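Local coordinates for uncharacterized protein MJ1062 (Methanocaldococcus jannaschii, PDB 3EO4), which is of unknown function; this part of a longer protein is a GNAT-type N-acetyltransferase domain that probably transfers acyl groups, at residues A[152-155]-A[156-159]; A[105-108]-A[109-113]. All blocks are in the same frame, centred on the assembly; numbering follows the deposited sequence.

Contact 1 (A[152-155]-A[156-159])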
# COMPACT_ATOMS: atom_id res chain seq x y z
N LYS A 152 -29.53 -1.79 -11.70
CA LYS A 152 -28.66 -0.61 -11.57
C LYS A 152 -28.31 -0.39 -10.11
O LYS A 152 -29.13 -0.62 -9.22
CB LYS A 152 -29.38 0.64 -12.09
CG LYS A 152 -29.03 1.07 -13.50
CD LYS A 152 -29.27 2.59 -13.68
CE LYS A 152 -27.96 3.46 -13.56
NZ LYS A 152 -26.73 2.82 -12.89
N GLY A 153 -27.08 0.04 -9.84
CA GLY A 153 -26.75 0.59 -8.53
C GLY A 153 -26.90 2.10 -8.69
O GLY A 153 -27.85 2.55 -9.30
N ARG A 154 -25.94 2.86 -8.17
CA ARG A 154 -25.81 4.30 -8.44
C ARG A 154 -25.23 4.52 -9.86
O ARG A 154 -24.93 3.54 -10.56
CB ARG A 154 -24.94 4.95 -7.36
CG ARG A 154 -25.30 4.47 -5.94
CD ARG A 154 -24.23 4.80 -4.93
NE ARG A 154 -23.16 3.81 -4.95
CZ ARG A 154 -22.25 3.64 -3.99
NH1 ARG A 154 -22.25 4.42 -2.91
NH2 ARG A 154 -21.33 2.69 -4.12
N GLU A 155 -25.14 5.77 -10.29
CA GLU A 155 -24.71 6.09 -11.66
C GLU A 155 -23.50 5.27 -12.07
O GLU A 155 -22.57 5.13 -11.27
CB GLU A 155 -24.37 7.57 -11.77
CG GLU A 155 -24.80 8.21 -13.09
CD GLU A 155 -25.14 9.68 -12.94
OE1 GLU A 155 -24.53 10.36 -12.07
OE2 GLU A 155 -26.04 10.17 -13.68
N ASN A 156 -23.51 4.72 -13.28
CA ASN A 156 -22.39 3.89 -13.80
C ASN A 156 -22.02 2.64 -12.96
O ASN A 156 -20.95 2.05 -13.13
CB ASN A 156 -21.13 4.76 -14.02
CG ASN A 156 -21.32 5.89 -15.06
OD1 ASN A 156 -20.38 6.63 -15.31
ND2 ASN A 156 -22.52 6.02 -15.65
N GLU A 157 -22.92 2.26 -12.06
CA GLU A 157 -22.72 1.16 -11.12
C GLU A 157 -23.85 0.10 -11.30
O GLU A 157 -25.03 0.46 -11.47
CB GLU A 157 -22.74 1.71 -9.70
CG GLU A 157 -22.35 0.75 -8.59
CD GLU A 157 -22.59 1.34 -7.21
OE1 GLU A 157 -23.74 1.72 -6.91
OE2 GLU A 157 -21.64 1.41 -6.41
N TRP A 158 -23.47 -1.18 -11.27
CA TRP A 158 -24.39 -2.28 -11.49
C TRP A 158 -24.32 -3.30 -10.37
O TRP A 158 -23.25 -3.59 -9.84
CB TRP A 158 -24.03 -3.00 -12.79
CG TRP A 158 -24.25 -2.14 -13.93
CD1 TRP A 158 -23.33 -1.37 -14.56
CD2 TRP A 158 -25.50 -1.88 -14.57
NE1 TRP A 158 -23.92 -0.66 -15.57
CE2 TRP A 158 -25.26 -0.95 -15.59
CE3 TRP A 158 -26.81 -2.36 -14.38
CZ2 TRP A 158 -26.26 -0.48 -16.43
CZ3 TRP A 158 -27.81 -1.89 -15.22
CH2 TRP A 158 -27.53 -0.96 -16.23
N ILE A 159 -25.48 -3.85 -10.02
CA ILE A 159 -25.55 -4.95 -9.07
C ILE A 159 -25.60 -6.25 -9.86
O ILE A 159 -26.35 -6.36 -10.85
CB ILE A 159 -26.83 -4.88 -8.22
CG1 ILE A 159 -27.12 -3.43 -7.78
CG2 ILE A 159 -26.77 -5.90 -7.08
CD1 ILE A 159 -25.98 -2.74 -7.09
O HOH W 1 -25.27 4.78 -15.16

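Contact 2 (A[105-108]-A[109-113])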
# COMPACT_ATOMS: atom_id res chain seq x y z
N LYS A 105 -4.96 -13.52 -12.63
CA LYS A 105 -4.44 -14.87 -12.27
C LYS A 105 -5.33 -15.68 -11.32
O LYS A 105 -4.87 -16.66 -10.70
CB LYS A 105 -3.01 -14.79 -11.74
CG LYS A 105 -2.02 -14.49 -12.84
CD LYS A 105 -0.69 -13.99 -12.29
CE LYS A 105 0.35 -13.94 -13.40
NZ LYS A 105 1.48 -13.07 -13.02
N HIS A 106 -6.60 -15.28 -11.24
CA HIS A 106 -7.66 -16.00 -10.52
C HIS A 106 -7.61 -15.87 -9.01
O HIS A 106 -8.40 -16.50 -8.31
CB HIS A 106 -7.66 -17.49 -10.89
CG HIS A 106 -8.04 -17.77 -12.30
ND1 HIS A 106 -7.53 -17.07 -13.37
CD2 HIS A 106 -8.86 -18.71 -12.83
CE1 HIS A 106 -8.02 -17.56 -14.50
NE2 HIS A 106 -8.83 -18.55 -14.20
N ILE A 107 -6.71 -15.05 -8.49
CA ILE A 107 -6.63 -14.87 -7.05
C ILE A 107 -7.91 -14.28 -6.49
O ILE A 107 -8.41 -14.74 -5.45
CB ILE A 107 -5.42 -14.02 -6.66
CG1 ILE A 107 -4.16 -14.89 -6.81
CG2 ILE A 107 -5.54 -13.54 -5.22
CD1 ILE A 107 -3.02 -14.23 -7.49
N GLY A 108 -8.44 -13.28 -7.19
CA GLY A 108 -9.66 -12.63 -6.71
C GLY A 108 -10.82 -13.60 -6.77
O GLY A 108 -11.63 -13.70 -5.85
N ARG A 109 -10.88 -14.34 -7.87
CA ARG A 109 -11.90 -15.34 -8.08
C ARG A 109 -11.92 -16.37 -6.94
O ARG A 109 -12.96 -16.62 -6.35
CB ARG A 109 -11.66 -16.01 -9.42
CG ARG A 109 -12.71 -16.99 -9.81
CD ARG A 109 -12.31 -17.78 -11.04
NE ARG A 109 -13.42 -18.66 -11.37
CZ ARG A 109 -13.48 -19.96 -11.09
NH1 ARG A 109 -12.45 -20.58 -10.50
NH2 ARG A 109 -14.56 -20.65 -11.43
N HIS A 110 -10.76 -16.97 -6.65
CA HIS A 110 -10.64 -17.96 -5.57
C HIS A 110 -10.96 -17.38 -4.20
O HIS A 110 -11.52 -18.05 -3.37
CB HIS A 110 -9.24 -18.54 -5.55
CG HIS A 110 -8.96 -19.47 -6.69
ND1 HIS A 110 -9.13 -19.11 -8.01
CD2 HIS A 110 -8.52 -20.75 -6.71
CE1 HIS A 110 -8.81 -20.13 -8.79
NE2 HIS A 110 -8.44 -21.14 -8.03
N SER A 111 -10.58 -16.13 -3.97
CA SER A 111 -10.87 -15.47 -2.69
C SER A 111 -12.37 -15.28 -2.51
O SER A 111 -12.92 -15.60 -1.44
CB SER A 111 -10.19 -14.10 -2.59
OG SER A 111 -8.80 -14.21 -2.63
N VAL A 112 -13.02 -14.77 -3.55
CA VAL A 112 -14.47 -14.60 -3.48
C VAL A 112 -15.16 -15.96 -3.27
O VAL A 112 -16.04 -16.07 -2.42
CB VAL A 112 -15.02 -13.83 -4.70
CG1 VAL A 112 -16.54 -13.89 -4.73
CG2 VAL A 112 -14.51 -12.37 -4.67
N SER A 113 -14.73 -16.99 -3.98
CA SER A 113 -15.39 -18.28 -3.79
C SER A 113 -15.22 -18.84 -2.37
O SER A 113 -16.15 -19.46 -1.84
CB SER A 113 -14.96 -19.30 -4.84
OG SER A 113 -13.70 -19.77 -4.48

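Contact 1 (A[152-155]-A[156-159])
Glu157 reaches back to Arg154, its carboxylate at the edge of the guanidinium, at the tip of a β-hairpin, where the chain turns from strand 148-150 into strand 157-163 through a type II turn from Arg154 to Glu157. Followed outward from the backbone, the Glu157 side chain meets Arg154 at nearly every atom. CB lies against the carbonyl of Arg154, whose O accepts the turn-closing bond from Glu157 N at 2.8 Å. CG, anti to the Glu157 backbone N (chi1 -171°), carries the extended chain past the Arg154 amide. OE1 then accepts from Arg154 N at 2.8 Å on its anti side and, on its syn side, from Arg154 NE; both donors come from the same face of the carboxylate. OE2 uses its syn lone pair toward Arg154 NH2, 2.6 Å away and almost exactly in the guanidinium plane. The result is a side-on, two-pronged salt bridge between nearly coplanar groups, their planes 28° apart. Arg130 on strand 126-132 adds a further salt bridge to OE1, so the buried carboxylate is held by two arginines and a backbone amide, which probably stabilises its negative charge.

A second set of interactions lies around Lys152 and Trp158, a non-hydrogen-bonded antiparallel pair; Gly153 N binds Glu157 O at 2.7 Å. Lys152 CG rests over a face of the indole, 4.0 Å from the centroid of the six-membered ring of Trp158, while Trp158 NE1 is hydrogen-bonded to Glu133. Bends at chi3 and chi4 curl the lysine so that NZ also sits above that ring in a cation-pi contact. Lys152 NZ donates to Arg154 O at 3.0 Å, from the face of that carbonyl opposite the one approached by Glu157 N.

Contact 2 (A[105-108]-A[109-113])
His106 and His110 meet one turn apart at the start of helix 107-121, with His106 in the N-cap position. This is the central helix of the GNAT fold, whose N-terminal end in relatives receives the pyrophosphate of acetyl-coenzyme A.

Backbone bonds start the helix: His110 N donates to His106 O at 2.9 Å, Ser111 N to Ile107 O, and Val112 N to Gly108 O.

Side chains then reinforce individual carbonyls. His110 leans its ring back over the preceding turn, CG lying beside its own backbone N (chi1 -72°), and ND1 comes within 2.7 Å of His106 O; the N-H points well off the oxygen, so this second bond to the carbonyl is weak. Ser111 OG donates to Ile107 O at 2.9 Å from above the carbonyl plane, on the face opposite Ser111 N, so this oxygen is gripped twice by one residue. Further along, Ser113 OG turns back to His110 O at 3.0 Å.

Van der Waals contacts complete the turn. The CB of His106 lies 3.6 Å from CE1 of His110. The Arg109 chain, extended from CG to NE, runs alongside the His106 side chain, CD 4.0 Å from His106 CD2, with the guanidinium turned 61° from the imidazole plane; Arg109 NE bonds to Ser144 OG. Val112 CG2 packs on Gly108 O, while Ile107, Ser111 and Val112 face strand 92-97.

These carbonyls are engaged within the helix, whereas Gly108 N gives its hydrogen to a sulfonate oxygen of a bound MES molecule, probably from the crystallisation liquor. An anion held by a first-turn amide, where the helix dipole should help, is consistent with the pyrophosphate-binding role of this helix end in the family.

In the fold
Both contacts are local and lie in the same acetyltransferase domain, contact 2 coming first along the chain. Their centres are about 23 Å apart and their nearest atoms about 13 Å, so they do not touch. Contact 2 forms the start of helix 107-121, which joins strand 92-97, outermost in the five-stranded antiparallel part, to strand 126-132, as in the GNAT core. Contact 1 forms the tip of the hairpin 148-150/157-163 in the three-stranded part, where strand 157-163 pairs with 126-132. From the chain's centre, contact 2's centre lies about 10 Å and contact 1's about 17 Å: the helix end probably belongs to the cofactor site, while the hairpin tip is peripheral.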